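Local coordinates for esterase (Capnocytophaga ochracea, PDB 4W9R), which probably hydrolyses ester bonds, as a member of the putative esterase family, at the interface of chains A and B. Residues are numbered along the deposited sequence; one frame, centred on the assembly and turned at random. Chains: chain A/B, Uncharacterized protein.

The three contacts are neighbouring parts of one two-fold symmetric interface, built largely from helix 43-59 and helix 217-232 of each chain. The C-alpha centres of contacts 1 and 2 lie about 10 Å apart, of 1 and 3 about 8 Å, of 2 and 3 about 12 Å. Contact 1 shares A:Ala219 with contact 2, and A:Ala226 and B:Ala219 with contact 3. Contacts 2 and 3 overlap as twins, tyrosines of one chain packing on a leucine of the other. The glutamine pairs adjoin this mostly apolar packing, with a phenol-to-backbone hydrogen bond in contact 2. The structure alone does not establish a biological dimer.

Contact 1: the interface of chains A and B. Residues chain A 219, 223, 226-227; chain B 219, 223, 226-227.
The amide oxygen OE1 of B:Gln223 receives a hydrogen bond from NE2 of A:Gln227 at 2.8 Å, one half of a reciprocal glutamine pair between two copies of helix 217-232 in this putative esterase. Its twin runs from B:Gln227 NE2 to A:Gln223 OE1 at 2.9 Å. Both donors stand above the carbonyl plane, about 40° out of it, and miss the lone-pair directions. The paired side chains cross at about a right angle, their amide planes 66-67° apart.

A:Gln223 and B:Gln223 also turn back to their own helices: A:Gln223 NE2 donates a long, poorly directed bond to the backbone A:Ala219 O at 3.3 Å, from well above the carbonyl plane, and B:Gln223 repeats this with B:Ala219. These bonds may help restrain the amide whose oxygen accepts from the partner. In A:Gln223, CG lies beside the backbone N (chi1 -58°) and the chain stays extended beyond it, carrying the amide across to B:Gln227.

Beneath the amides the aliphatic stems pack together. A:Gln223 CB meets B:Gln223 CG at 4.0 Å, and the methyl CB of A:Ala226 reaches the same CG at 4.0 Å. Farther out, A:Gln227 CG rests against the amide carbon CD of B:Gln223, 3.7 Å away.

Contact 2: the interface of chains A and B. Residues chain A 46, 218-219, 221-222; chain B 56-57, 60.
The side chains of B:Tyr56 and A:Leu222 run antiparallel alongside one another, in a helix-to-helix packing patch of this putative esterase where helix 43-59 of chain B meets helix 217-232 of chain A. The leucine methyl CD2 sits over the centre of the tyrosine ring, 3.7 Å from its centroid, a CH-pi contact. CE2 of B:Phe60, a residue just after the helix, lies over the opposite face, toward the rim, so the aromatic group is held between a partner's methyl and a ring of its own chain.

Because chi1 (173°) turns the ring of B:Tyr56 away from the backbone N, it extends toward the first turn of the facing helix. Its phenol OH donates to the backbone A:Asn218 O at 2.9 Å, in the carbonyl plane and on a lone pair. The aliphatic chain of A:Lys221 crosses B:Tyr56 at about a right angle and helps to enclose this phenol end. A phenylalanine in place of B:Tyr56 would probably leave the A:Asn218 carbonyl without this donor.

The amide of A:Asn218 stacks on the ring of B:Phe60, with the two planes 29° apart. OD1 lies over the centre of the ring, while CG of the amide approaches the ring atom CG of B:Phe60 at 3.6 Å. Beside this stack, B:Tyr57 crosses A:Leu222 at a slant, its CZ 3.7 Å from the other leucine methyl, CD1. The phenol end of B:Tyr57 also passes beside the methyl of A:Ala219.

Contact 3: the interface of chains A and B. Residues chain A 52-53, 56-57, 226; chain B 49, 53, 219, 222.
Helix 43-59 of chain A packs here against the same helix and helix 217-232 of chain B, with helix 217-232 of chain A joining through A:Ala226, in a largely apolar part of the two-fold interface of this putative esterase. B:Leu222 is wedged between several chain A groups. Its CG sits beside the backbone N, opposite the carbonyl carbon (chi1 -70°), which turns both methyls toward chain A.

With the chains exchanged, methyl CD2 over the A:Tyr56 ring and CD1 beside A:Tyr57 repeat the leucine-on-tyrosine packing of the twin patch. CD1 also meets the selenomethionine A:Met53, 3.8 Å from its CG and equally close to its selenium. The stem of the leucine is met by A:Ala226, whose CB is 4.0 Å from B:Leu222 CB.

Toward the other helix, B:Pro49 crosses A:Tyr56 at about a right angle, its ring carbon CG touching CD1 at 3.9 Å. The selenomethionines A:Met53 and B:Met53 also cross at about a right angle and meet through their terminal methyls, CE to CE at 3.6 Å.

Within chain A, A:Tyr57 OH donates to A:Ala226 O at 2.8 Å, tilted 33° from the carbonyl plane; this links the two helices and probably helps hold the ring beside B:Leu222.

Contact 1: the interface of chains A and B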
loop_
_atom_site.group_PDB
_atom_site.type_symbol
_atom_site.label_atom_id
_atom_site.label_comp_id
_atom_site.label_asym_id
_atom_site.label_seq_id
_atom_site.Cartn_x
_atom_site.Cartn_y
_atom_site.Cartn_z
ATOM N N ALA A 219 7.623 0.459 -5.616
ATOM C CA ALA A 219 6.949 1.403 -4.734
ATOM C C ALA A 219 5.741 2.017 -5.433
ATOM O O ALA A 219 4.724 2.302 -4.802
ATOM C CB ALA A 219 7.908 2.486 -4.277
ATOM N N GLN A 223 1.424 2.009 -4.538
ATOM C CA GLN A 223 0.622 3.221 -4.552
ATOM C C GLN A 223 -0.473 3.126 -5.610
ATOM O O GLN A 223 -1.546 3.708 -5.456
ATOM C CB GLN A 223 1.509 4.442 -4.801
ATOM C CG GLN A 223 2.610 4.614 -3.764
ATOM C CD GLN A 223 3.517 5.792 -4.061
ATOM O OE1 GLN A 223 3.065 6.934 -4.146
ATOM N NE2 GLN A 223 4.807 5.518 -4.227
ATOM N N ALA A 226 -3.391 1.225 -4.079
ATOM C CA ALA A 226 -4.065 2.086 -3.116
ATOM C C ALA A 226 -4.980 3.089 -3.813
ATOM O O ALA A 226 -6.111 3.314 -3.381
ATOM C CB ALA A 226 -3.046 2.810 -2.250
ATOM N N GLN A 227 -4.488 3.681 -4.897
ATOM C CA GLN A 227 -5.257 4.673 -5.640
ATOM C C GLN A 227 -6.390 4.036 -6.434
ATOM O O GLN A 227 -7.489 4.587 -6.511
ATOM C CB GLN A 227 -4.348 5.461 -6.583
ATOM C CG GLN A 227 -3.350 6.356 -5.877
ATOM C CD GLN A 227 -2.552 7.205 -6.844
ATOM O OE1 GLN A 227 -2.745 7.129 -8.059
ATOM N NE2 GLN A 227 -1.652 8.021 -6.312
ATOM N N ALA B 219 -6.339 6.776 1.845
ATOM C CA ALA B 219 -5.596 6.362 0.662
ATOM C C ALA B 219 -4.196 6.966 0.673
ATOM O O ALA B 219 -3.242 6.359 0.188
ATOM C CB ALA B 219 -6.338 6.761 -0.600
ATOM N N GLN B 223 -0.190 5.159 0.779
ATOM C CA GLN B 223 0.877 5.590 -0.112
ATOM C C GLN B 223 2.053 6.141 0.685
ATOM O O GLN B 223 3.199 6.067 0.246
ATOM C CB GLN B 223 0.358 6.638 -1.097
ATOM C CG GLN B 223 -0.758 6.132 -1.998
ATOM C CD GLN B 223 -1.273 7.198 -2.941
ATOM O OE1 GLN B 223 -0.526 7.730 -3.764
ATOM N NE2 GLN B 223 -2.555 7.523 -2.822
ATOM N N ALA B 226 4.218 3.194 1.775
ATOM C CA ALA B 226 4.945 2.686 0.617
ATOM C C ALA B 226 6.152 3.559 0.293
ATOM O O ALA B 226 7.250 3.054 0.058
ATOM C CB ALA B 226 4.020 2.594 -0.584
ATOM N N GLN B 227 5.945 4.872 0.292
ATOM C CA GLN B 227 7.016 5.816 0.002
ATOM C C GLN B 227 8.080 5.823 1.094
ATOM O O GLN B 227 9.275 5.797 0.801
ATOM C CB GLN B 227 6.451 7.225 -0.182
ATOM C CG GLN B 227 5.635 7.404 -1.449
ATOM C CD GLN B 227 5.187 8.837 -1.657
ATOM O OE1 GLN B 227 5.532 9.729 -0.879
ATOM N NE2 GLN B 227 4.414 9.065 -2.711
#

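Contact 2: the interface of chains A and B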
loop_
_atom_site.group_PDB
_atom_site.type_symbol
_atom_site.label_atom_id
_atom_site.label_comp_id
_atom_site.label_asym_id
_atom_site.label_seq_id
_atom_site.Cartn_x
_atom_site.Cartn_y
_atom_site.Cartn_z
ATOM N N LEU A 46 1.725 -9.552 -5.453
ATOM C CA LEU A 46 0.623 -8.614 -5.232
ATOM C C LEU A 46 -0.515 -9.064 -4.304
ATOM O O LEU A 46 -1.322 -8.234 -3.889
ATOM C CB LEU A 46 0.010 -8.234 -6.583
ATOM C CG LEU A 46 0.909 -7.497 -7.574
ATOM C CD1 LEU A 46 0.129 -7.139 -8.828
ATOM C CD2 LEU A 46 1.499 -6.252 -6.936
ATOM N N ASN A 218 8.548 -0.789 -7.935
ATOM C CA ASN A 218 7.834 -1.568 -6.931
ATOM C C ASN A 218 7.058 -0.695 -5.953
ATOM O O ASN A 218 5.964 -1.058 -5.517
ATOM C CB ASN A 218 8.807 -2.469 -6.175
ATOM C CG ASN A 218 9.340 -3.597 -7.037
ATOM O OD1 ASN A 218 8.609 -4.169 -7.845
ATOM N ND2 ASN A 218 10.619 -3.917 -6.874
ATOM N N ALA A 219 7.623 0.459 -5.616
ATOM C CA ALA A 219 6.949 1.403 -4.734
ATOM C C ALA A 219 5.741 2.017 -5.433
ATOM O O ALA A 219 4.724 2.302 -4.802
ATOM C CB ALA A 219 7.908 2.486 -4.277
ATOM N N LYS A 221 3.872 0.573 -7.778
ATOM C CA LYS A 221 2.816 -0.426 -7.898
ATOM C C LYS A 221 1.959 -0.495 -6.635
ATOM O O LYS A 221 0.742 -0.660 -6.715
ATOM C CB LYS A 221 3.413 -1.799 -8.213
ATOM C CG LYS A 221 4.100 -1.868 -9.568
ATOM C CD LYS A 221 4.328 -3.303 -10.009
ATOM C CE LYS A 221 5.406 -3.981 -9.185
ATOM N NZ LYS A 221 5.564 -5.412 -9.565
ATOM N N LEU A 222 2.595 -0.363 -5.473
ATOM C CA LEU A 222 1.868 -0.342 -4.207
ATOM C C LEU A 222 0.917 0.844 -4.153
ATOM O O LEU A 222 -0.245 0.708 -3.770
ATOM C CB LEU A 222 2.832 -0.284 -3.023
ATOM C CG LEU A 222 3.616 -1.553 -2.699
ATOM C CD1 LEU A 222 4.479 -1.334 -1.467
ATOM C CD2 LEU A 222 2.673 -2.729 -2.499
ATOM N N TYR B 56 6.615 -7.456 0.924
ATOM C CA TYR B 56 6.619 -7.129 -0.495
ATOM C C TYR B 56 7.997 -6.649 -0.939
ATOM O O TYR B 56 8.581 -7.190 -1.877
ATOM C CB TYR B 56 5.550 -6.069 -0.772
ATOM C CG TYR B 56 5.531 -5.489 -2.168
ATOM C CD1 TYR B 56 4.796 -6.091 -3.183
ATOM C CD2 TYR B 56 6.210 -4.313 -2.461
ATOM C CE1 TYR B 56 4.760 -5.549 -4.454
ATOM C CE2 TYR B 56 6.182 -3.767 -3.727
ATOM C CZ TYR B 56 5.456 -4.387 -4.719
ATOM O OH TYR B 56 5.429 -3.839 -5.978
ATOM N N TYR B 57 8.514 -5.635 -0.253
ATOM C CA TYR B 57 9.826 -5.081 -0.562
ATOM C C TYR B 57 10.944 -6.098 -0.350
ATOM O O TYR B 57 11.948 -6.084 -1.060
ATOM C CB TYR B 57 10.088 -3.837 0.286
ATOM C CG TYR B 57 9.358 -2.603 -0.193
ATOM C CD1 TYR B 57 9.294 -2.295 -1.546
ATOM C CD2 TYR B 57 8.731 -1.749 0.705
ATOM C CE1 TYR B 57 8.629 -1.166 -1.991
ATOM C CE2 TYR B 57 8.062 -0.618 0.269
ATOM C CZ TYR B 57 8.016 -0.332 -1.080
ATOM O OH TYR B 57 7.354 0.790 -1.522
ATOM N N PHE B 60 11.373 -8.449 -3.286
ATOM C CA PHE B 60 12.037 -7.799 -4.411
ATOM C C PHE B 60 13.472 -7.412 -4.068
ATOM O O PHE B 60 14.165 -6.787 -4.871
ATOM C CB PHE B 60 11.256 -6.562 -4.862
ATOM C CG PHE B 60 10.016 -6.881 -5.647
ATOM C CD1 PHE B 60 10.108 -7.391 -6.933
ATOM C CD2 PHE B 60 8.761 -6.662 -5.107
ATOM C CE1 PHE B 60 8.969 -7.684 -7.662
ATOM C CE2 PHE B 60 7.618 -6.953 -5.833
ATOM C CZ PHE B 60 7.723 -7.464 -7.111
#

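Contact 3: the interface of chains A and B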
loop_
_atom_site.group_PDB
_atom_site.type_symbol
_atom_site.label_atom_id
_atom_site.label_comp_id
_atom_site.label_asym_id
_atom_site.label_seq_id
_atom_site.Cartn_x
_atom_site.Cartn_y
_atom_site.Cartn_z
ATOM N N SER A 52 -4.579 -6.888 2.154
ATOM C CA SER A 52 -4.410 -6.030 3.319
ATOM C C SER A 52 -5.066 -4.665 3.109
ATOM O O SER A 52 -5.582 -4.068 4.053
ATOM C CB SER A 52 -2.925 -5.855 3.648
ATOM O OG SER A 52 -2.258 -5.145 2.622
HETATM N N MSE A 53 -5.042 -4.173 1.875
HETATM C CA MSE A 53 -5.598 -2.856 1.582
HETATM C C MSE A 53 -7.125 -2.859 1.447
HETATM O O MSE A 53 -7.771 -1.862 1.772
HETATM C CB MSE A 53 -4.950 -2.278 0.323
HETATM C CG MSE A 53 -3.477 -1.938 0.513
HETATM SE SE MSE A 53 -2.700 -0.888 -0.935
HETATM C CE MSE A 53 -1.029 -1.870 -1.156
ATOM N N TYR A 56 -8.138 -2.903 4.966
ATOM C CA TYR A 56 -7.913 -1.544 5.434
ATOM C C TYR A 56 -9.076 -0.629 5.071
ATOM O O TYR A 56 -9.660 0.025 5.935
ATOM C CB TYR A 56 -6.601 -1.026 4.839
ATOM C CG TYR A 56 -6.259 0.422 5.110
ATOM C CD1 TYR A 56 -5.589 0.793 6.267
ATOM C CD2 TYR A 56 -6.562 1.409 4.183
ATOM C CE1 TYR A 56 -5.255 2.114 6.505
ATOM C CE2 TYR A 56 -6.236 2.730 4.413
ATOM C CZ TYR A 56 -5.581 3.076 5.573
ATOM O OH TYR A 56 -5.253 4.392 5.801
ATOM N N TYR A 57 -9.422 -0.603 3.789
ATOM C CA TYR A 57 -10.494 0.253 3.297
ATOM C C TYR A 57 -11.858 -0.139 3.862
ATOM O O TYR A 57 -12.713 0.719 4.095
ATOM C CB TYR A 57 -10.530 0.221 1.770
ATOM C CG TYR A 57 -9.483 1.098 1.116
ATOM C CD1 TYR A 57 -9.236 2.382 1.583
ATOM C CD2 TYR A 57 -8.742 0.640 0.037
ATOM C CE1 TYR A 57 -8.286 3.188 0.990
ATOM C CE2 TYR A 57 -7.786 1.439 -0.564
ATOM C CZ TYR A 57 -7.563 2.712 -0.084
ATOM O OH TYR A 57 -6.613 3.512 -0.676
ATOM N N ALA A 226 -3.391 1.225 -4.079
ATOM C CA ALA A 226 -4.065 2.086 -3.116
ATOM C C ALA A 226 -4.980 3.089 -3.813
ATOM O O ALA A 226 -6.111 3.314 -3.381
ATOM C CB ALA A 226 -3.046 2.810 -2.250
ATOM N N PRO B 49 -1.223 -3.496 6.642
ATOM C CA PRO B 49 -0.576 -2.857 5.490
ATOM C C PRO B 49 0.942 -2.729 5.636
ATOM O O PRO B 49 1.655 -2.925 4.655
ATOM C CB PRO B 49 -1.234 -1.475 5.443
ATOM C CG PRO B 49 -2.574 -1.695 6.032
ATOM C CD PRO B 49 -2.357 -2.692 7.134
HETATM N N MSE B 53 3.631 -4.813 3.232
HETATM C CA MSE B 53 4.519 -4.031 2.379
HETATM C C MSE B 53 6.003 -4.287 2.664
HETATM O O MSE B 53 6.829 -4.176 1.760
HETATM C CB MSE B 53 4.205 -2.537 2.506
HETATM C CG MSE B 53 2.875 -2.138 1.866
HETATM SE SE MSE B 53 2.528 -0.213 1.852
HETATM C CE MSE B 53 0.593 -0.240 1.603
ATOM N N ALA B 219 -6.339 6.776 1.845
ATOM C CA ALA B 219 -5.596 6.362 0.662
ATOM C C ALA B 219 -4.196 6.966 0.673
ATOM O O ALA B 219 -3.242 6.359 0.188
ATOM C CB ALA B 219 -6.338 6.761 -0.600
ATOM N N LEU B 222 -1.765 4.990 3.085
ATOM C CA LEU B 222 -1.228 3.780 2.472
ATOM C C LEU B 222 -0.038 4.115 1.588
ATOM O O LEU B 222 0.995 3.448 1.641
ATOM C CB LEU B 222 -2.295 3.058 1.648
ATOM C CG LEU B 222 -3.432 2.371 2.401
ATOM C CD1 LEU B 222 -4.347 1.652 1.424
ATOM C CD2 LEU B 222 -2.897 1.408 3.452
#